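Local coordinates for protein similar to yteR (Bacilus subtilis) (Clostridium acetobutylicum, PDB 4WU0) that probably hydrolyses unsaturated rhamnogalacturonan fragments derived from pectin, as a glycoside hydrolase of family 105, at residues T290-Y295 with Y356-L361; N108-R111 with F117-K120; I13-T18 with L304-G309; T85-T90 with K94-L99; D154-F159 with H220-A225. All coordinates share one frame; numbering follows the deposited sequence.

Contact 1 of 5, residues T290-Y295 with Y356-L361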
# COMPACT_ATOMS: atom_id res chain seq x y z
N THR A 290 -2.36 -0.41 -22.02
CA THR A 290 -3.39 -0.14 -21.00
C THR A 290 -2.77 0.54 -19.80
O THR A 290 -3.30 1.51 -19.26
CB THR A 290 -4.07 -1.44 -20.59
OG1 THR A 290 -4.77 -1.96 -21.72
CG2 THR A 290 -5.04 -1.25 -19.45
N ALA A 291 -1.62 0.03 -19.37
CA ALA A 291 -0.95 0.55 -18.19
C ALA A 291 -0.45 1.98 -18.43
O ALA A 291 -0.58 2.85 -17.55
CB ALA A 291 0.21 -0.36 -17.78
N LYS A 292 0.11 2.22 -19.60
CA LYS A 292 0.59 3.55 -19.97
C LYS A 292 -0.55 4.56 -20.02
O LYS A 292 -0.42 5.68 -19.53
CB LYS A 292 1.30 3.49 -21.32
CG LYS A 292 2.67 2.85 -21.20
CD LYS A 292 3.22 2.35 -22.52
CE LYS A 292 3.28 3.39 -23.57
NZ LYS A 292 3.90 2.80 -24.81
N GLU A 293 -1.66 4.16 -20.62
CA GLU A 293 -2.83 5.03 -20.74
C GLU A 293 -3.40 5.38 -19.36
O GLU A 293 -3.79 6.52 -19.10
CB GLU A 293 -3.87 4.33 -21.61
CG GLU A 293 -5.14 5.05 -21.79
CD GLU A 293 -6.12 4.25 -22.64
OE1 GLU A 293 -6.44 3.08 -22.25
OE2 GLU A 293 -6.57 4.77 -23.68
N ALA A 294 -3.42 4.40 -18.47
CA ALA A 294 -3.93 4.62 -17.12
C ALA A 294 -3.01 5.57 -16.36
O ALA A 294 -3.49 6.45 -15.63
CB ALA A 294 -4.08 3.28 -16.36
N TYR A 295 -1.70 5.40 -16.52
CA TYR A 295 -0.75 6.33 -15.93
C TYR A 295 -1.01 7.75 -16.39
O TYR A 295 -1.04 8.67 -15.59
CB TYR A 295 0.70 5.95 -16.24
CG TYR A 295 1.63 6.94 -15.60
CD1 TYR A 295 1.88 6.90 -14.24
CD2 TYR A 295 2.21 7.95 -16.34
CE1 TYR A 295 2.70 7.84 -13.65
CE2 TYR A 295 3.03 8.89 -15.75
CZ TYR A 295 3.27 8.83 -14.40
OH TYR A 295 4.10 9.77 -13.82
N TYR A 356 7.85 6.14 -11.31
CA TYR A 356 9.12 5.46 -11.51
C TYR A 356 8.93 4.27 -12.46
O TYR A 356 9.73 4.08 -13.38
CB TYR A 356 9.69 5.00 -10.16
CG TYR A 356 10.91 4.12 -10.29
CD1 TYR A 356 12.16 4.67 -10.50
CD2 TYR A 356 10.80 2.74 -10.21
CE1 TYR A 356 13.29 3.87 -10.63
CE2 TYR A 356 11.93 1.92 -10.35
CZ TYR A 356 13.16 2.50 -10.55
OH TYR A 356 14.28 1.70 -10.68
N GLU A 357 7.88 3.49 -12.26
CA GLU A 357 7.67 2.31 -13.11
C GLU A 357 7.35 2.72 -14.55
O GLU A 357 7.79 2.07 -15.49
CB GLU A 357 6.53 1.43 -12.59
CG GLU A 357 6.86 0.68 -11.31
CD GLU A 357 7.83 -0.49 -11.50
OE1 GLU A 357 7.98 -1.01 -12.63
OE2 GLU A 357 8.46 -0.89 -10.49
N TYR A 358 6.55 3.76 -14.71
CA TYR A 358 6.20 4.26 -16.04
C TYR A 358 7.45 4.71 -16.78
O TYR A 358 7.66 4.36 -17.94
CB TYR A 358 5.24 5.44 -15.92
CG TYR A 358 4.88 6.05 -17.25
CD1 TYR A 358 3.87 5.51 -18.01
CD2 TYR A 358 5.54 7.17 -17.71
CE1 TYR A 358 3.52 6.08 -19.23
CE2 TYR A 358 5.21 7.74 -18.92
CZ TYR A 358 4.19 7.20 -19.67
OH TYR A 358 3.84 7.74 -20.90
N GLU A 359 8.27 5.48 -16.10
CA GLU A 359 9.49 5.99 -16.69
C GLU A 359 10.41 4.84 -17.09
O GLU A 359 11.05 4.87 -18.13
CB GLU A 359 10.19 6.93 -15.71
CG GLU A 359 9.40 8.22 -15.48
CD GLU A 359 9.68 8.87 -14.15
OE1 GLU A 359 10.67 8.51 -13.47
OE2 GLU A 359 8.88 9.74 -13.75
N THR A 360 10.44 3.81 -16.25
CA THR A 360 11.32 2.68 -16.50
C THR A 360 10.86 1.94 -17.75
O THR A 360 11.67 1.50 -18.56
CB THR A 360 11.35 1.73 -15.30
OG1 THR A 360 11.84 2.42 -14.15
CG2 THR A 360 12.23 0.52 -15.57
N LEU A 361 9.54 1.83 -17.92
CA LEU A 361 8.97 1.22 -19.12
C LEU A 361 9.29 2.05 -20.37
O LEU A 361 9.71 1.47 -21.38
CB LEU A 361 7.45 1.08 -18.97
CG LEU A 361 6.70 0.58 -20.22
CD1 LEU A 361 7.14 -0.84 -20.62
CD2 LEU A 361 5.20 0.63 -19.97
OXT LEU A 361 9.13 3.28 -20.42
O HOH W 1 6.62 10.17 -15.20

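Contact 2 of 5, residues N108-R111 with F117-K120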
# COMPACT_ATOMS: atom_id res chain seq x y z
N ASN A 108 4.65 -12.37 18.33
CA ASN A 108 3.43 -12.63 19.08
C ASN A 108 2.23 -11.85 18.58
O ASN A 108 1.18 -11.85 19.23
CB ASN A 108 3.65 -12.31 20.56
CG ASN A 108 4.73 -13.17 21.20
OD1 ASN A 108 4.64 -14.40 21.18
ND2 ASN A 108 5.77 -12.54 21.72
N HIS A 109 2.35 -11.18 17.44
CA HIS A 109 1.22 -10.45 16.89
C HIS A 109 0.05 -11.42 16.71
O HIS A 109 0.25 -12.52 16.20
CB HIS A 109 1.58 -9.83 15.54
CG HIS A 109 0.56 -8.88 15.01
ND1 HIS A 109 0.74 -7.52 15.01
CD2 HIS A 109 -0.66 -9.09 14.46
CE1 HIS A 109 -0.32 -6.93 14.49
NE2 HIS A 109 -1.19 -7.87 14.15
N PRO A 110 -1.14 -11.05 17.20
CA PRO A 110 -2.24 -12.02 17.21
C PRO A 110 -2.71 -12.40 15.81
O PRO A 110 -2.65 -11.59 14.89
CB PRO A 110 -3.36 -11.31 18.00
CG PRO A 110 -3.02 -9.85 17.90
CD PRO A 110 -1.52 -9.80 17.88
N ARG A 111 -3.18 -13.64 15.69
CA ARG A 111 -3.57 -14.20 14.41
C ARG A 111 -4.97 -14.80 14.44
O ARG A 111 -5.46 -15.22 15.49
CB ARG A 111 -2.59 -15.28 13.99
CG ARG A 111 -1.22 -14.74 13.62
CD ARG A 111 -0.23 -15.86 13.55
NE ARG A 111 1.16 -15.46 13.31
CZ ARG A 111 1.79 -15.53 12.14
NH1 ARG A 111 1.16 -15.93 11.04
NH2 ARG A 111 3.08 -15.20 12.08
N PHE A 117 -2.42 -12.41 10.39
CA PHE A 117 -2.34 -11.32 11.38
C PHE A 117 -3.69 -10.57 11.49
O PHE A 117 -4.26 -10.12 10.48
CB PHE A 117 -1.30 -10.29 10.95
CG PHE A 117 0.12 -10.82 10.85
CD1 PHE A 117 0.68 -11.58 11.87
CD2 PHE A 117 0.91 -10.48 9.76
CE1 PHE A 117 2.00 -12.03 11.77
CE2 PHE A 117 2.22 -10.91 9.66
CZ PHE A 117 2.77 -11.69 10.67
N TRP A 118 -4.15 -10.38 12.71
CA TRP A 118 -5.18 -9.38 12.97
C TRP A 118 -4.68 -8.01 12.51
O TRP A 118 -3.51 -7.66 12.66
CB TRP A 118 -5.45 -9.24 14.46
CG TRP A 118 -6.10 -10.40 15.14
CD1 TRP A 118 -6.49 -11.59 14.58
CD2 TRP A 118 -6.46 -10.47 16.52
NE1 TRP A 118 -7.07 -12.39 15.53
CE2 TRP A 118 -7.05 -11.73 16.74
CE3 TRP A 118 -6.32 -9.59 17.60
CZ2 TRP A 118 -7.52 -12.13 17.98
CZ3 TRP A 118 -6.78 -9.98 18.85
CH2 TRP A 118 -7.37 -11.25 19.03
N HIS A 119 -5.58 -7.21 11.98
CA HIS A 119 -5.21 -5.87 11.54
C HIS A 119 -4.61 -5.04 12.71
O HIS A 119 -3.55 -4.39 12.55
CB HIS A 119 -6.41 -5.16 10.94
CG HIS A 119 -6.02 -3.92 10.22
ND1 HIS A 119 -5.16 -3.96 9.15
CD2 HIS A 119 -6.30 -2.62 10.45
CE1 HIS A 119 -4.92 -2.72 8.74
NE2 HIS A 119 -5.61 -1.90 9.52
N LYS A 120 -5.26 -5.05 13.87
CA LYS A 120 -4.72 -4.43 15.07
C LYS A 120 -5.28 -5.18 16.28
O LYS A 120 -6.32 -5.84 16.18
CB LYS A 120 -5.12 -2.96 15.24
CG LYS A 120 -4.82 -2.05 14.06
CD LYS A 120 -5.15 -0.59 14.39
CE LYS A 120 -4.93 0.31 13.18
NZ LYS A 120 -5.23 1.71 13.51

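Contact 3 of 5, residues I13-T18 with L304-G309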
# COMPACT_ATOMS: atom_id res chain seq x y z
N ILE A 13 9.35 17.91 -1.21
CA ILE A 13 10.41 18.48 -0.40
C ILE A 13 10.21 19.99 -0.25
O ILE A 13 10.23 20.52 0.87
CB ILE A 13 11.81 18.12 -0.98
CG1 ILE A 13 11.99 16.59 -0.89
CG2 ILE A 13 12.91 18.84 -0.25
CD1 ILE A 13 13.19 16.05 -1.63
N ALA A 14 9.96 20.67 -1.36
CA ALA A 14 9.80 22.13 -1.34
C ALA A 14 8.55 22.59 -0.60
O ALA A 14 8.55 23.65 0.01
CB ALA A 14 9.81 22.69 -2.78
N LYS A 15 7.47 21.81 -0.68
CA LYS A 15 6.21 22.17 -0.03
C LYS A 15 6.23 21.75 1.44
O LYS A 15 5.29 22.02 2.18
CB LYS A 15 5.03 21.53 -0.77
CG LYS A 15 4.77 22.12 -2.18
CD LYS A 15 3.72 21.30 -2.96
CE LYS A 15 3.59 21.71 -4.41
NZ LYS A 15 2.97 23.04 -4.59
N ASN A 16 7.32 21.11 1.84
CA ASN A 16 7.51 20.60 3.21
C ASN A 16 6.32 19.81 3.74
O ASN A 16 5.80 20.07 4.83
CB ASN A 16 7.89 21.73 4.18
CG ASN A 16 8.59 21.22 5.42
OD1 ASN A 16 9.29 20.19 5.38
ND2 ASN A 16 8.39 21.91 6.54
N ILE A 17 5.87 18.86 2.95
CA ILE A 17 4.78 17.98 3.34
C ILE A 17 5.15 17.27 4.63
O ILE A 17 6.27 16.78 4.78
CB ILE A 17 4.52 16.96 2.22
CG1 ILE A 17 4.16 17.66 0.90
CG2 ILE A 17 3.42 16.00 2.60
CD1 ILE A 17 3.00 18.59 0.97
N THR A 18 4.21 17.23 5.57
CA THR A 18 4.45 16.63 6.87
C THR A 18 4.62 15.12 6.76
O THR A 18 3.73 14.40 6.29
CB THR A 18 3.29 16.92 7.83
OG1 THR A 18 3.04 18.33 7.90
CG2 THR A 18 3.60 16.42 9.22
N LEU A 304 -2.12 18.98 -10.84
CA LEU A 304 -2.19 20.37 -11.24
C LEU A 304 -0.86 21.05 -10.90
O LEU A 304 -0.33 20.90 -9.79
CB LEU A 304 -3.32 21.12 -10.51
CG LEU A 304 -4.77 20.80 -10.92
CD1 LEU A 304 -5.75 21.57 -10.02
CD2 LEU A 304 -5.00 21.13 -12.39
N GLU A 305 -0.37 21.84 -11.85
CA GLU A 305 0.83 22.64 -11.65
C GLU A 305 0.53 23.89 -10.83
O GLU A 305 -0.44 24.60 -11.09
CB GLU A 305 1.42 23.04 -13.02
CG GLU A 305 2.70 23.84 -12.94
CD GLU A 305 3.23 24.22 -14.31
OE1 GLU A 305 2.45 24.15 -15.28
OE2 GLU A 305 4.42 24.58 -14.42
N THR A 306 1.38 24.18 -9.84
CA THR A 306 1.29 25.42 -9.11
C THR A 306 2.20 26.48 -9.75
O THR A 306 3.02 26.17 -10.60
CB THR A 306 1.57 25.21 -7.60
OG1 THR A 306 2.74 24.43 -7.41
CG2 THR A 306 0.43 24.45 -6.95
N LYS A 307 2.04 27.73 -9.36
CA LYS A 307 2.64 28.83 -10.09
C LYS A 307 4.17 28.82 -10.07
O LYS A 307 4.81 29.44 -10.93
CB LYS A 307 2.14 30.16 -9.53
CG LYS A 307 0.67 30.42 -9.84
CD LYS A 307 0.51 31.24 -11.12
CE LYS A 307 -0.96 31.50 -11.42
NZ LYS A 307 -1.66 30.27 -11.86
N ASP A 308 4.72 28.12 -9.09
CA ASP A 308 6.16 27.99 -8.94
C ASP A 308 6.71 26.86 -9.82
O ASP A 308 7.92 26.59 -9.80
CB ASP A 308 6.53 27.76 -7.47
CG ASP A 308 5.76 26.61 -6.83
OD1 ASP A 308 5.11 25.84 -7.56
OD2 ASP A 308 5.81 26.45 -5.59
N GLY A 309 5.83 26.20 -10.57
CA GLY A 309 6.24 25.13 -11.46
C GLY A 309 6.32 23.77 -10.80
O GLY A 309 6.69 22.78 -11.45
O HOH W 2 4.08 25.35 -4.09

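Contact 4 of 5, residues T85-T90 with K94-L99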
# COMPACT_ATOMS: atom_id res chain seq x y z
N THR A 85 15.93 -0.20 3.41
CA THR A 85 16.61 0.55 2.37
C THR A 85 17.74 1.39 2.97
O THR A 85 18.85 1.42 2.44
CB THR A 85 15.58 1.42 1.65
OG1 THR A 85 14.65 0.55 0.99
CG2 THR A 85 16.24 2.35 0.63
N LEU A 86 17.46 2.05 4.08
CA LEU A 86 18.48 2.88 4.71
C LEU A 86 19.62 2.05 5.27
O LEU A 86 20.78 2.47 5.21
CB LEU A 86 17.88 3.74 5.82
CG LEU A 86 17.06 4.95 5.37
CD1 LEU A 86 16.23 5.49 6.52
CD2 LEU A 86 17.97 6.03 4.81
N PHE A 87 19.31 0.88 5.84
CA PHE A 87 20.38 0.04 6.36
C PHE A 87 21.28 -0.44 5.23
O PHE A 87 22.51 -0.46 5.37
CB PHE A 87 19.84 -1.16 7.14
CG PHE A 87 20.93 -2.03 7.70
CD1 PHE A 87 21.81 -1.53 8.64
CD2 PHE A 87 21.09 -3.34 7.29
CE1 PHE A 87 22.84 -2.32 9.16
CE2 PHE A 87 22.10 -4.13 7.80
CZ PHE A 87 22.97 -3.62 8.74
N LYS A 88 20.68 -0.83 4.11
CA LYS A 88 21.46 -1.29 2.96
C LYS A 88 22.32 -0.17 2.38
O LYS A 88 23.47 -0.39 1.98
CB LYS A 88 20.56 -1.92 1.89
CG LYS A 88 19.86 -3.22 2.33
CD LYS A 88 18.94 -3.79 1.24
CE LYS A 88 19.71 -4.35 0.04
NZ LYS A 88 20.73 -5.37 0.46
N GLU A 89 21.76 1.04 2.33
CA GLU A 89 22.47 2.18 1.75
C GLU A 89 23.57 2.73 2.66
O GLU A 89 24.63 3.10 2.17
CB GLU A 89 21.50 3.31 1.40
CG GLU A 89 22.16 4.56 0.80
CD GLU A 89 22.82 4.32 -0.55
OE1 GLU A 89 23.79 5.06 -0.86
OE2 GLU A 89 22.35 3.43 -1.31
N THR A 90 23.32 2.80 3.97
CA THR A 90 24.21 3.52 4.88
C THR A 90 24.98 2.60 5.83
O THR A 90 26.01 2.98 6.38
CB THR A 90 23.44 4.51 5.76
OG1 THR A 90 22.67 3.79 6.74
CG2 THR A 90 22.51 5.38 4.92
N LYS A 94 21.82 1.81 13.88
CA LYS A 94 20.56 2.15 14.53
C LYS A 94 19.38 1.69 13.68
O LYS A 94 18.32 1.36 14.21
CB LYS A 94 20.46 3.66 14.84
CG LYS A 94 20.22 4.59 13.65
CD LYS A 94 20.11 6.02 14.18
CE LYS A 94 19.49 7.00 13.19
NZ LYS A 94 19.16 8.32 13.85
N TYR A 95 19.56 1.64 12.36
CA TYR A 95 18.48 1.19 11.50
C TYR A 95 18.26 -0.31 11.68
O TYR A 95 17.13 -0.79 11.71
CB TYR A 95 18.79 1.48 10.03
CG TYR A 95 18.94 2.95 9.70
CD1 TYR A 95 18.01 3.88 10.15
CD2 TYR A 95 20.01 3.41 8.96
CE1 TYR A 95 18.14 5.21 9.85
CE2 TYR A 95 20.15 4.74 8.65
CZ TYR A 95 19.22 5.64 9.10
OH TYR A 95 19.38 6.99 8.79
N ARG A 96 19.34 -1.06 11.78
CA ARG A 96 19.24 -2.49 12.00
C ARG A 96 18.60 -2.78 13.35
O ARG A 96 17.76 -3.69 13.46
CB ARG A 96 20.61 -3.15 11.91
CG ARG A 96 20.59 -4.65 12.11
CD ARG A 96 19.94 -5.37 10.96
NE ARG A 96 19.89 -6.81 11.22
CZ ARG A 96 18.79 -7.51 11.50
NH1 ARG A 96 17.60 -6.92 11.55
NH2 ARG A 96 18.88 -8.82 11.73
N LYS A 97 18.96 -2.01 14.38
CA LYS A 97 18.38 -2.25 15.71
C LYS A 97 16.88 -1.94 15.69
O LYS A 97 16.10 -2.64 16.31
CB LYS A 97 19.08 -1.42 16.78
CG LYS A 97 20.48 -1.89 17.10
CD LYS A 97 21.14 -0.94 18.08
CE LYS A 97 22.52 -1.41 18.49
NZ LYS A 97 23.25 -0.30 19.16
N ALA A 98 16.50 -0.88 14.99
CA ALA A 98 15.09 -0.54 14.84
C ALA A 98 14.33 -1.64 14.11
O ALA A 98 13.20 -2.00 14.47
CB ALA A 98 14.95 0.81 14.09
N LEU A 99 14.97 -2.24 13.12
CA LEU A 99 14.38 -3.34 12.38
C LEU A 99 14.18 -4.56 13.27
O LEU A 99 13.15 -5.24 13.16
CB LEU A 99 15.25 -3.68 11.16
CG LEU A 99 15.01 -2.72 9.98
CD1 LEU A 99 16.15 -2.79 8.97
CD2 LEU A 99 13.68 -3.05 9.32

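Contact 5 of 5, residues D154-F159 with H220-A225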
# COMPACT_ATOMS: atom_id res chain seq x y z
N ASP A 154 4.75 -18.68 5.59
CA ASP A 154 3.80 -17.98 6.46
C ASP A 154 3.21 -16.82 5.69
O ASP A 154 1.98 -16.69 5.59
CB ASP A 154 4.57 -17.50 7.70
CG ASP A 154 3.71 -16.72 8.69
OD1 ASP A 154 2.51 -16.45 8.44
OD2 ASP A 154 4.27 -16.37 9.74
N ILE A 155 4.08 -16.01 5.10
CA ILE A 155 3.68 -14.84 4.34
C ILE A 155 2.76 -15.21 3.18
O ILE A 155 1.69 -14.59 3.01
CB ILE A 155 4.94 -14.12 3.84
CG1 ILE A 155 5.67 -13.49 5.03
CG2 ILE A 155 4.61 -13.06 2.77
CD1 ILE A 155 7.16 -13.37 4.84
N THR A 156 3.15 -16.18 2.38
CA THR A 156 2.32 -16.52 1.23
C THR A 156 0.96 -17.06 1.66
O THR A 156 -0.07 -16.76 1.06
CB THR A 156 3.01 -17.49 0.26
OG1 THR A 156 3.39 -18.69 0.93
CG2 THR A 156 4.25 -16.84 -0.32
N HIS A 157 0.94 -17.88 2.71
CA HIS A 157 -0.32 -18.39 3.25
C HIS A 157 -1.26 -17.25 3.62
O HIS A 157 -2.48 -17.33 3.41
CB HIS A 157 -0.01 -19.24 4.49
CG HIS A 157 -1.21 -19.83 5.15
ND1 HIS A 157 -1.90 -20.91 4.63
CD2 HIS A 157 -1.85 -19.49 6.30
CE1 HIS A 157 -2.90 -21.21 5.44
NE2 HIS A 157 -2.89 -20.37 6.46
N GLN A 158 -0.71 -16.16 4.15
CA GLN A 158 -1.56 -15.03 4.52
C GLN A 158 -2.22 -14.39 3.30
O GLN A 158 -3.40 -14.04 3.34
CB GLN A 158 -0.78 -13.99 5.31
CG GLN A 158 -0.27 -14.60 6.61
CD GLN A 158 -0.04 -13.59 7.68
OE1 GLN A 158 -0.86 -12.69 7.89
NE2 GLN A 158 1.10 -13.72 8.37
N PHE A 159 -1.49 -14.26 2.20
CA PHE A 159 -2.09 -13.78 0.97
C PHE A 159 -3.17 -14.69 0.44
O PHE A 159 -4.20 -14.23 -0.04
CB PHE A 159 -1.03 -13.60 -0.13
CG PHE A 159 -0.24 -12.33 0.02
CD1 PHE A 159 -0.71 -11.16 -0.53
CD2 PHE A 159 0.93 -12.31 0.75
CE1 PHE A 159 -0.01 -9.98 -0.39
CE2 PHE A 159 1.64 -11.13 0.91
CZ PHE A 159 1.18 -9.96 0.34
N HIS A 220 9.57 -20.94 -5.13
CA HIS A 220 8.70 -21.05 -3.97
C HIS A 220 7.38 -21.72 -4.34
O HIS A 220 6.79 -21.41 -5.37
CB HIS A 220 8.45 -19.71 -3.31
CG HIS A 220 7.82 -19.84 -1.96
ND1 HIS A 220 6.45 -19.90 -1.80
CD2 HIS A 220 8.36 -20.01 -0.74
CE1 HIS A 220 6.18 -20.09 -0.52
NE2 HIS A 220 7.32 -20.17 0.15
N LYS A 221 6.91 -22.63 -3.49
CA LYS A 221 5.74 -23.44 -3.81
C LYS A 221 4.46 -22.62 -4.05
O LYS A 221 3.56 -23.08 -4.76
CB LYS A 221 5.48 -24.47 -2.71
CG LYS A 221 5.13 -23.84 -1.38
CD LYS A 221 5.00 -24.90 -0.32
CE LYS A 221 4.66 -24.29 1.01
NZ LYS A 221 4.39 -25.38 1.97
N ASP A 222 4.38 -21.43 -3.45
CA ASP A 222 3.17 -20.58 -3.58
C ASP A 222 3.35 -19.40 -4.53
O ASP A 222 2.45 -18.59 -4.66
CB ASP A 222 2.71 -20.04 -2.21
CG ASP A 222 2.29 -21.14 -1.26
OD1 ASP A 222 1.79 -22.19 -1.71
OD2 ASP A 222 2.47 -20.95 -0.04
N ARG A 223 4.50 -19.31 -5.19
CA ARG A 223 4.76 -18.19 -6.08
C ARG A 223 3.75 -18.10 -7.23
O ARG A 223 3.21 -17.02 -7.48
CB ARG A 223 6.18 -18.26 -6.61
CG ARG A 223 6.64 -17.02 -7.35
CD ARG A 223 8.13 -17.13 -7.67
NE ARG A 223 8.61 -15.99 -8.44
CZ ARG A 223 8.57 -15.92 -9.77
NH1 ARG A 223 8.08 -16.93 -10.49
NH2 ARG A 223 9.04 -14.85 -10.39
N ASN A 224 3.48 -19.21 -7.90
CA ASN A 224 2.47 -19.21 -8.96
C ASN A 224 1.09 -18.86 -8.47
O ASN A 224 0.34 -18.16 -9.15
CB ASN A 224 2.44 -20.55 -9.69
CG ASN A 224 3.64 -20.76 -10.55
OD1 ASN A 224 4.40 -19.82 -10.80
ND2 ASN A 224 3.81 -21.98 -11.05
N ALA A 225 0.72 -19.34 -7.29
CA ALA A 225 -0.57 -18.99 -6.72
C ALA A 225 -0.73 -17.48 -6.54
O ALA A 225 -1.78 -16.91 -6.86
CB ALA A 225 -0.79 -19.72 -5.39

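Contact 1 of 5, residues T290-Y295 with Y356-L361
K292 on helix 288-302 and Y358 on helix 345-360 bring the two backbones to their nearest approach, their CA atoms lying 6.9 Å apart. The space between the helices is filled chiefly by two tyrosine rings. Y295 and Y358 form an offset stack, with centroids 4.2 Å apart and planes only 19° from parallel, although the side chains run across one another at about a right angle. In both residues CG is anti to the backbone N (chi1 -180° for Y295, 178° for Y358), which sends each ring out toward the opposite helix. The overlap is such that Y295 CD2 sits above the middle of the Y358 ring, 3.4 Å from Y358 CD1. The Y358 CB methylene lies over the Y295 ring, 3.8 Å from its centroid, and makes a CH-pi contact. On the Y295 hydroxyl, S355 OG is a direct hydrogen-bond partner. A water 2.9 Å from Y295 OH donates to E359 OE2, tying the phenol to the following turn of the partner helix. Beyond the stack, the aliphatic stem of K292 meets the C-terminal residue, K292 CG lying 3.6 Å from L361 CD2. The K292 ammonium pairs with E289 on its own helix. Aromatic stacking here joins the last long helix to an earlier one, as side-by-side helices meet in the (alpha/alpha)6 barrel of the six-hairpin glycosidases.

Contact 2 of 5, residues N108-R111 with F117-K120
H109, P110 and R111 meet F117 and W118 in a backbone-bridged loop contact, where the chain doubles back between helix 93-108 and strand 126-128. A single bridge pairs R111 with F117, and W118 N donates to P110 O at 2.9 Å. With CG anti to the backbone N (chi1 -171°), the H109 imidazole is carried across to W118 O, where NE2 donates at 2.8 Å, nearly straight at 166°; its ND1 is held by Q105. F117 CB packs 3.8 Å from H109 CD2, the two side chains crossing at about a right angle. This fold-back belongs to a helix-to-strand loop in the six-hairpin, (alpha/alpha)6 glycosidase fold. P110 runs across W118 and sets its CB over the indole face, 3.6 Å from the centroid of the six-membered ring, a CH-pi contact. The extended R111 chain runs alongside F117, pointing the same way. F117 CE1 lies over a face of the R111 guanidinium, 3.4 Å from NH2, with the two planes 52° apart. That guanidinium is anchored by N115 O and by a salt bridge to D154.

Contact 3 of 5, residues I13-T18 with L304-G309
K15 and T306 reach toward each other tip to tip, and theirs is the close contact between the two segments. The hydrogen bonding comes first: K15 NZ donates to T306 OG1 at 3.2 Å, and T306 OG1 donates in turn to D308 OD1 at 2.8 Å, on the syn side of that oxygen. The hydroxyl is acceptor and donor at once, linking the ammonium to the carboxylate through two hydrogen bonds. T306 can do this because OG1 stands between its backbone N and carbonyl carbon (chi1 48°), turned toward both partners.

The electrostatic part is indirect. K15 NZ and D308 OD2 lie 4.5 Å apart, too far for a salt bridge, and a water spans the gap, accepting from K15 NZ at 2.6 Å and donating to D308 OD2 at 2.5 Å. The opposite charges probably still attract each other. A bend at the end of the lysine chain (chi4 -70°) swings the ammonium into this position, where N312 OD1 is a further, weak partner.

T306 CG2 lies 3.7 Å from K15 NZ, plain van der Waals contact of a methyl with the ammonium. Backbone motifs shape both ends: N16, with positive phi, closes helix 4-14 in a Schellman motif, and T306 to G309 form a type I turn whose D308 OD1 also accepts from L310 N. With G309 at positive phi after that turn, the loop between strands 303-305 and 311-317 is consistent with a beta hairpin of the type I turn plus G1 bulge kind.

Contact 4 of 5, residues T85-T90 with K94-L99
F87 and Y95 come closest in backbone, their CA atoms 5.6 Å apart, where helices 80-90 and 93-108 pack side by side. The short segments run roughly antiparallel, at 152°, with axes 8.9 Å apart at closest approach. The main protrusion is the Y95 ring, which pushes into the hollow formed by L86, F87 and T90. L86 CB lies over one face of it, 3.8 Å from the centroid and 14° off the ring normal, and L86 CD1 continues along that face toward CE1. T90 OG1 closes the hollow at the ring edge, in plane, 3.3 Å from Y95 CE2. Its hydroxyl is turned back to its own helix, donating to L86 O. Two successive helices joined by a tight connection make a helical hairpin, the element from which the (alpha/alpha)6 barrel of this clan is built. The complementary bump is the F87 ring, carried toward the second helix by chi1 near -179° and lying against the R96 side chain. R96 CB sits over its face, 3.9 Å from the centroid, and CD lies 4.0 Å from F87 CE2. The R96 guanidinium goes on to Y142 and F146. One turn on from Y95, L99 CD1 approaches F87 CB at 4.4 Å, a looser contact, while helix 44-54 covers L86 from outside the pair.

Contact 5 of 5, residues D154-F159 with H220-A225
T156, on helix 152-166, faces D222 and H220 in the turn that leads into helix 223-240, so the contact is a helix flank meeting the N-terminal capping region of another helix in the (alpha/alpha)6 barrel. The type I turn from H220 to R223 presents both partners. T156 and D222 side chains are set at a slant to each other, and the link is a single short bond: T156 OG1 donates to D222 OD2 at 2.6 Å, using the anti lone pair of that oxygen. A chi1 of 57° places OG1 between the backbone N and the carbonyl carbon, within reach of D222, while both OG1 and CG2 border H220 CE1. F152 O, one turn back on the same helix, is a further hydrogen-bond partner of this hydroxyl. D222 CB adds van der Waals contact, 3.6 Å from T156 CB.

H220 slides past T156 in the opposite direction, its CE1 lying 3.4 Å from T156 OG1 and 3.8 Å from T156 CG2. Both nitrogens of the imidazole are engaged. NE2 bonds to D153 OD1, which gives a second tie from this turn to helix 152-166 and fixes the rotation of the ring. On the other side, ND1 caps the turn, accepting from D222 N at 3.1 Å with an N-H...N angle of 163°.

Contacts 2 and 5 are neighbours and touch through the R111–D154 salt bridge and a probable hydrogen bond from F117 N to Q158 OE1 (3.0 Å), so the loop of contact 2 is held against the helix carrying one side of contact 5. The other pairs do not touch. Contacts 1 and 3 share a continuous run of chain, since helix 288-302 passes straight into strand 303-305. Contacts 1, 2, 4 and 5 are partly buried, whereas contact 3 lies at the surface and relies on a chain of hydrogen bonds and a water. Helix pairs 1 and 4 are dominated by aromatic and aliphatic packing, and contacts 2 and 5 by hydrogen bonds at loops and capping turns.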